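Local coordinates for protein HicB3 antitoxin (Yersinia pestis, PDB 4P78) that binds the HicA3 toxin and, as the antitoxin of a bacterial toxin-antitoxin pair, probably neutralises it, at residues P4-K9 / H64-D69; P19-C24 / A43-A48; A48-N51 / P55-S58. All coordinates share one frame; numbering follows the deposited sequence.

Contact 1 (P4-K9 / H64-D69); sequences PIFIFK and HRYIDD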
# COMPACT_ATOMS: atom_id res chain seq x y z
N PRO A 4 -3.47 3.89 -5.93
CA PRO A 4 -2.42 3.83 -4.90
C PRO A 4 -2.19 5.19 -4.29
O PRO A 4 -2.27 6.20 -5.01
CB PRO A 4 -1.18 3.39 -5.68
CG PRO A 4 -1.44 3.88 -7.09
CD PRO A 4 -2.92 3.82 -7.30
N ILE A 5 -1.94 5.23 -2.98
CA ILE A 5 -1.44 6.43 -2.32
C ILE A 5 -0.19 6.08 -1.53
O ILE A 5 -0.03 4.94 -1.09
CB ILE A 5 -2.49 7.07 -1.38
CG1 ILE A 5 -3.03 6.05 -0.38
CG2 ILE A 5 -3.65 7.70 -2.20
CD1 ILE A 5 -3.90 6.67 0.72
N PHE A 6 0.73 7.03 -1.40
CA PHE A 6 1.90 6.87 -0.54
C PHE A 6 1.62 7.68 0.70
O PHE A 6 1.33 8.87 0.60
CB PHE A 6 3.19 7.37 -1.21
CG PHE A 6 3.72 6.49 -2.31
CD1 PHE A 6 3.07 5.31 -2.67
CD2 PHE A 6 4.88 6.84 -2.98
CE1 PHE A 6 3.57 4.52 -3.68
CE2 PHE A 6 5.38 6.04 -3.99
CZ PHE A 6 4.73 4.88 -4.33
N ILE A 7 1.68 7.06 1.89
CA ILE A 7 1.46 7.85 3.08
C ILE A 7 2.58 7.74 4.11
O ILE A 7 3.32 6.75 4.17
CB ILE A 7 0.12 7.50 3.76
CG1 ILE A 7 0.15 6.13 4.41
CG2 ILE A 7 -1.04 7.60 2.77
CD1 ILE A 7 -1.12 5.82 5.16
N PHE A 8 2.67 8.77 4.94
CA PHE A 8 3.77 8.98 5.86
C PHE A 8 3.22 9.43 7.19
O PHE A 8 2.26 10.20 7.24
CB PHE A 8 4.75 10.02 5.31
CG PHE A 8 5.26 9.70 3.94
CD1 PHE A 8 6.44 9.01 3.78
CD2 PHE A 8 4.54 10.07 2.82
CE1 PHE A 8 6.91 8.71 2.51
CE2 PHE A 8 5.00 9.76 1.56
CZ PHE A 8 6.19 9.07 1.41
N LYS A 9 3.80 8.94 8.27
CA LYS A 9 3.35 9.30 9.61
C LYS A 9 3.66 10.76 9.95
O LYS A 9 4.75 11.24 9.69
CB LYS A 9 3.99 8.38 10.64
CG LYS A 9 2.99 7.64 11.50
CD LYS A 9 2.25 8.61 12.38
CE LYS A 9 0.95 8.01 12.89
NZ LYS A 9 0.10 9.07 13.51
N HIS A 64 4.87 -3.65 -10.24
CA HIS A 64 6.31 -3.48 -10.18
C HIS A 64 6.74 -2.02 -10.03
O HIS A 64 7.76 -1.75 -9.41
CB HIS A 64 6.98 -4.08 -11.41
CG HIS A 64 6.96 -5.57 -11.43
ND1 HIS A 64 7.87 -6.32 -12.15
CD2 HIS A 64 6.16 -6.46 -10.79
CE1 HIS A 64 7.62 -7.60 -11.97
NE2 HIS A 64 6.59 -7.72 -11.15
N ARG A 65 5.97 -1.10 -10.63
CA ARG A 65 6.35 0.32 -10.57
C ARG A 65 6.28 0.86 -9.14
O ARG A 65 7.08 1.72 -8.77
CB ARG A 65 5.48 1.16 -11.51
CG ARG A 65 5.91 1.08 -12.97
CD ARG A 65 5.26 2.17 -13.83
NE ARG A 65 5.26 1.81 -15.24
CZ ARG A 65 4.80 2.58 -16.22
NH1 ARG A 65 4.28 3.77 -15.93
NH2 ARG A 65 4.84 2.17 -17.48
N TYR A 66 5.34 0.35 -8.34
CA TYR A 66 5.23 0.80 -6.94
C TYR A 66 6.22 0.07 -6.04
O TYR A 66 6.86 0.69 -5.19
CB TYR A 66 3.79 0.61 -6.45
CG TYR A 66 2.82 1.26 -7.42
CD1 TYR A 66 2.57 2.64 -7.37
CD2 TYR A 66 2.22 0.52 -8.43
CE1 TYR A 66 1.72 3.25 -8.29
CE2 TYR A 66 1.35 1.13 -9.36
CZ TYR A 66 1.11 2.49 -9.28
OH TYR A 66 0.25 3.07 -10.21
N ILE A 67 6.38 -1.23 -6.24
CA ILE A 67 7.33 -2.02 -5.46
C ILE A 67 8.75 -1.53 -5.69
O ILE A 67 9.58 -1.58 -4.79
CB ILE A 67 7.21 -3.52 -5.79
CG1 ILE A 67 5.79 -4.00 -5.47
CG2 ILE A 67 8.23 -4.35 -5.00
CD1 ILE A 67 5.40 -5.30 -6.16
N ASP A 68 9.03 -1.02 -6.89
CA ASP A 68 10.37 -0.49 -7.18
C ASP A 68 10.52 1.02 -6.87
O ASP A 68 11.62 1.56 -7.04
CB ASP A 68 10.73 -0.74 -8.65
CG ASP A 68 11.16 -2.18 -8.90
OD1 ASP A 68 11.67 -2.84 -7.97
OD2 ASP A 68 10.98 -2.66 -10.05
N ASP A 69 9.46 1.68 -6.41
CA ASP A 69 9.51 3.14 -6.17
C ASP A 69 10.32 3.47 -4.92
O ASP A 69 9.90 3.18 -3.79
CB ASP A 69 8.10 3.73 -6.05
CG ASP A 69 8.06 5.24 -6.25
OD1 ASP A 69 7.13 5.73 -6.92
OD2 ASP A 69 8.96 5.95 -5.75

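Contact 2 (P19-C24 / A43-A48); sequences PDIDGC and AVHIEA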
# COMPACT_ATOMS: atom_id res chain seq x y z
N PRO A 19 1.10 8.68 -6.01
CA PRO A 19 2.34 8.55 -6.78
C PRO A 19 2.12 8.71 -8.29
O PRO A 19 3.06 9.04 -9.00
CB PRO A 19 2.83 7.14 -6.43
CG PRO A 19 1.57 6.39 -6.10
CD PRO A 19 0.73 7.41 -5.35
N ASP A 20 0.91 8.48 -8.78
CA ASP A 20 0.63 8.67 -10.20
C ASP A 20 0.15 10.08 -10.54
O ASP A 20 -0.05 10.43 -11.71
CB ASP A 20 -0.41 7.67 -10.68
CG ASP A 20 0.04 6.23 -10.48
OD1 ASP A 20 1.04 5.82 -11.10
OD2 ASP A 20 -0.59 5.52 -9.68
N ILE A 21 -0.08 10.89 -9.51
CA ILE A 21 -0.61 12.23 -9.75
C ILE A 21 0.31 13.24 -9.08
O ILE A 21 0.14 13.56 -7.91
CB ILE A 21 -2.06 12.35 -9.23
CG1 ILE A 21 -2.85 11.09 -9.62
CG2 ILE A 21 -2.74 13.60 -9.79
CD1 ILE A 21 -4.30 11.12 -9.20
N ASP A 22 1.31 13.69 -9.84
CA ASP A 22 2.29 14.66 -9.36
C ASP A 22 1.60 15.91 -8.84
O ASP A 22 0.86 16.56 -9.57
CB ASP A 22 3.26 15.07 -10.48
CG ASP A 22 4.35 14.05 -10.72
OD1 ASP A 22 4.65 13.22 -9.83
OD2 ASP A 22 4.91 14.09 -11.83
N GLY A 23 1.88 16.24 -7.58
CA GLY A 23 1.40 17.48 -6.98
C GLY A 23 0.13 17.31 -6.17
O GLY A 23 -0.35 18.26 -5.55
N CYS A 24 -0.44 16.11 -6.18
CA CYS A 24 -1.71 15.93 -5.48
C CYS A 24 -1.49 15.38 -4.07
O CYS A 24 -1.29 14.16 -3.90
CB CYS A 24 -2.62 14.99 -6.27
SG CYS A 24 -4.30 14.89 -5.61
N ALA A 43 -10.19 15.14 -6.71
CA ALA A 43 -11.20 15.83 -7.52
C ALA A 43 -10.78 17.27 -7.79
O ALA A 43 -10.82 17.74 -8.92
CB ALA A 43 -12.55 15.78 -6.84
N VAL A 44 -10.35 17.96 -6.74
CA VAL A 44 -9.91 19.34 -6.86
C VAL A 44 -8.72 19.46 -7.82
O VAL A 44 -8.63 20.40 -8.61
CB VAL A 44 -9.55 19.90 -5.45
CG1 VAL A 44 -8.85 21.22 -5.54
CG2 VAL A 44 -10.82 20.05 -4.64
N HIS A 45 -7.83 18.47 -7.78
CA HIS A 45 -6.60 18.49 -8.54
C HIS A 45 -6.82 18.22 -10.04
O HIS A 45 -6.25 18.89 -10.89
CB HIS A 45 -5.60 17.49 -7.94
CG HIS A 45 -4.25 17.50 -8.59
ND1 HIS A 45 -3.21 18.27 -8.13
CD2 HIS A 45 -3.78 16.84 -9.68
CE1 HIS A 45 -2.14 18.07 -8.89
NE2 HIS A 45 -2.47 17.21 -9.84
N ILE A 46 -7.65 17.22 -10.34
CA ILE A 46 -7.96 16.88 -11.72
C ILE A 46 -8.65 18.05 -12.43
O ILE A 46 -8.33 18.39 -13.57
CB ILE A 46 -8.87 15.61 -11.81
CG1 ILE A 46 -8.11 14.39 -11.30
CG2 ILE A 46 -9.32 15.39 -13.22
CD1 ILE A 46 -6.76 14.19 -11.95
N GLU A 47 -9.58 18.69 -11.74
CA GLU A 47 -10.30 19.82 -12.32
C GLU A 47 -9.36 21.00 -12.59
O GLU A 47 -9.52 21.71 -13.59
CB GLU A 47 -11.48 20.20 -11.42
CG GLU A 47 -12.62 19.19 -11.62
CD GLU A 47 -13.78 19.34 -10.66
OE1 GLU A 47 -13.67 20.10 -9.68
OE2 GLU A 47 -14.82 18.68 -10.90
N ALA A 48 -8.37 21.19 -11.72
CA ALA A 48 -7.37 22.22 -11.95
C ALA A 48 -6.52 21.90 -13.19
O ALA A 48 -6.25 22.79 -13.99
CB ALA A 48 -6.49 22.40 -10.72
O HOH W 1 -0.57 15.68 -12.00

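Contact 3 (A48-N51 / P55-S58); sequences ALMN and PLPS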
# COMPACT_ATOMS: atom_id res chain seq x y z
N ALA A 48 -8.37 21.19 -11.72
CA ALA A 48 -7.37 22.22 -11.95
C ALA A 48 -6.52 21.90 -13.19
O ALA A 48 -6.25 22.79 -13.99
CB ALA A 48 -6.49 22.40 -10.72
N LEU A 49 -6.08 20.65 -13.33
CA LEU A 49 -5.32 20.23 -14.52
C LEU A 49 -6.09 20.48 -15.82
O LEU A 49 -5.53 20.94 -16.82
CB LEU A 49 -4.96 18.75 -14.44
CG LEU A 49 -4.01 18.31 -13.32
CD1 LEU A 49 -3.89 16.79 -13.32
CD2 LEU A 49 -2.64 18.95 -13.48
N MET A 50 -7.38 20.16 -15.80
CA MET A 50 -8.22 20.32 -16.98
C MET A 50 -8.48 21.78 -17.30
O MET A 50 -8.57 22.14 -18.47
CB MET A 50 -9.55 19.61 -16.79
CG MET A 50 -9.44 18.10 -16.77
SD MET A 50 -11.08 17.38 -16.60
CE MET A 50 -11.92 18.09 -18.01
N ASN A 51 -8.60 22.61 -16.27
CA ASN A 51 -8.83 24.03 -16.45
C ASN A 51 -7.58 24.72 -16.99
O ASN A 51 -7.68 25.68 -17.76
CB ASN A 51 -9.25 24.69 -15.13
CG ASN A 51 -9.45 26.20 -15.26
OD1 ASN A 51 -8.48 26.98 -15.21
ND2 ASN A 51 -10.70 26.62 -15.42
N PRO A 55 -1.16 18.11 -18.51
CA PRO A 55 -1.34 16.65 -18.68
C PRO A 55 -2.16 16.01 -17.56
O PRO A 55 -1.95 16.31 -16.39
CB PRO A 55 0.08 16.11 -18.64
CG PRO A 55 0.95 17.24 -18.96
CD PRO A 55 0.26 18.48 -18.49
N LEU A 56 -3.08 15.13 -17.94
CA LEU A 56 -3.86 14.36 -16.99
C LEU A 56 -3.16 13.04 -16.69
O LEU A 56 -2.55 12.45 -17.58
CB LEU A 56 -5.27 14.12 -17.55
CG LEU A 56 -6.14 15.37 -17.63
CD1 LEU A 56 -7.26 15.17 -18.64
CD2 LEU A 56 -6.70 15.68 -16.22
N PRO A 57 -3.22 12.56 -15.44
CA PRO A 57 -2.55 11.30 -15.13
C PRO A 57 -3.26 10.11 -15.76
O PRO A 57 -4.45 10.19 -16.09
CB PRO A 57 -2.64 11.23 -13.60
CG PRO A 57 -3.92 11.94 -13.30
CD PRO A 57 -3.93 13.10 -14.26
N SER A 58 -2.53 9.01 -15.94
CA SER A 58 -3.11 7.77 -16.43
C SER A 58 -3.50 6.88 -15.24
O SER A 58 -3.04 7.10 -14.12
CB SER A 58 -2.12 7.06 -17.35
OG SER A 58 -0.80 7.22 -16.87

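Contact 1 (P4-K9 / H64-D69)
Pro4 and Tyr66 mark the closest approach of the two backbones, 8.5 Å between their CA atoms, where strand 2-9 passes the last turn of helix 63-67; no backbone hydrogen bond joins the segments, and side chains span the gap. The pyrrolidine of Pro4 and the phenol of Tyr66 cross at about a right angle. CG of Pro4 makes the nearest approach, 3.4 Å from Tyr66 CE1, and also lies 3.6 Å from the hydroxyl oxygen OH of Tyr66. With CG set anti to its own carbonyl carbon (chi1 -52°), the tyrosine ring reaches out from the helix to meet the strand. Its hydroxyl is gripped beyond this pair by hydrogen bonds with Asp20 OD2 and Lys61 N, which should fix the direction in which the ring points.

Two residues along the strand, Phe6 extends on the same side as Pro4, as expected for residues i and i+2 of an extended strand in the antiparallel sheet of this HicB-like domain. Phe6 CE1 comes up to the edge of the Tyr66 ring, near its plane, 4.3 Å from Tyr66 CD1. Another part of the phenylalanine rim faces Asp69: carboxylate oxygen OD1 lies 3.4 Å from Phe6 CE2, close to the ring plane, and the carboxylate is turned 78° against the ring. This approach is consistent with a weak electrostatic attraction to the rim hydrogens. Asp69 occupies the N-cap of helix 70-75, its side chain capping a backbone N of that helix, while OD1 is held by a salt bridge to Arg71. On the neighbouring copy of the antitoxin, Phe31 packs against Pro4 and its ring meets that of Tyr66, bringing the dimer partner up to this buried layer.

Contact 2 (P19-C24 / A43-A48)
The imidazole of His45 packs against the bend formed by residues 21-24. Cys24 CB sits over the centre of one ring face, 3.8 Å from the centroid and 12° off the normal, a CH-pi contact, while Cys24 SG takes an oblique position and comes within 3.7 Å of His45 CB. Methyl CG2 of Ile21 comes in obliquely beside CD2 and NE2, 3.4 Å from His45 CD2. A water links the turn to the ring: it donates to Asp22 O and lies in the imidazole plane, 3.3 Å from His45 NE2.

The bend is a type II beta turn from Ile21 to Cys24 in the loop between strands 14-17 and 25-28, closed by a bond from Cys24 N to Ile21 O of 3.1 Å. Gly23 adopts positive phi (96°), as is usual at the third position of such a turn, and its carbonyl carbon packs 3.6 Å from His45 CE1. On helix 31-52, His45 CG is anti to the backbone N (chi1 -176°), carrying the ring out to the turn. Its ND1 is hydrogen-bonded to Thr41 OG1 of the HicA3 toxin chain; the toxin chain also takes part in backbone hydrogen bonds with Gly23.

Contact 3 (A48-N51 / P55-S58)
Leu49, near the end of helix 31-52, lays its side chain against the chain as it returns through residues 55-57. Its CG stands anti to the carbonyl carbon (chi1 -64°), and from there the CD1 methyl reaches two parts of the loop: it lies 3.7 Å from Pro55 O and 3.8 Å from Pro57 CD. The leucine branch and the proline ring meet at a slant. Closer to the helix backbone, Leu49 CB is 4.0 Å from Leu56 CD2; CD1 thus meets Pro55 and Pro57, and CB meets Leu56 between them.

One residue on, Met50 contributes its CG methylene, 3.7 Å from Leu56 CD2 and 4.1 Å from Leu56 CD1. Its thioether then bends at chi3 (57°), and the contact is carried by the base of the side chain. The CD2 methyl of Leu56 therefore touches both Leu49 and Met50, while Ile46, one turn earlier on the helix, packs on both Leu56 and Pro57. The loop runs back along the side of the last turns of the helix. The HicA3 toxin chain lies alongside, its Ile39 packing on Leu49 and its Arg37 on Pro55.

No hydrogen bond crosses between the segments; this surface contact rests on aliphatic groups, with Pro55 O approached by methyl groups, which probably implies van der Waals packing with modest burial centred on Leu49.

How the contacts relate
Helix 31-52 is shared by contacts 2 and 3, whose centres are about 7 Å apart; they have Ala48 in common, and Pro57 packs on Ile21 and Asp20. Contact 1 lies farther off, its centre about 16 Å from that of contact 2 and about 21 Å from that of contact 3, and it sets strand 2-9 of the antiparallel sheet against helix 63-67. Both other contacts fall in the sequence between its segments. Pro19, packing on Pro4 and Phe6, links contacts 1 and 2. Contacts 2 and 3 border the toxin chain; contact 1 lies mainly towards the second antitoxin subunit but also reaches the toxin through Phe8. Contact 2 connects the other two, and so may help relate the two interfaces.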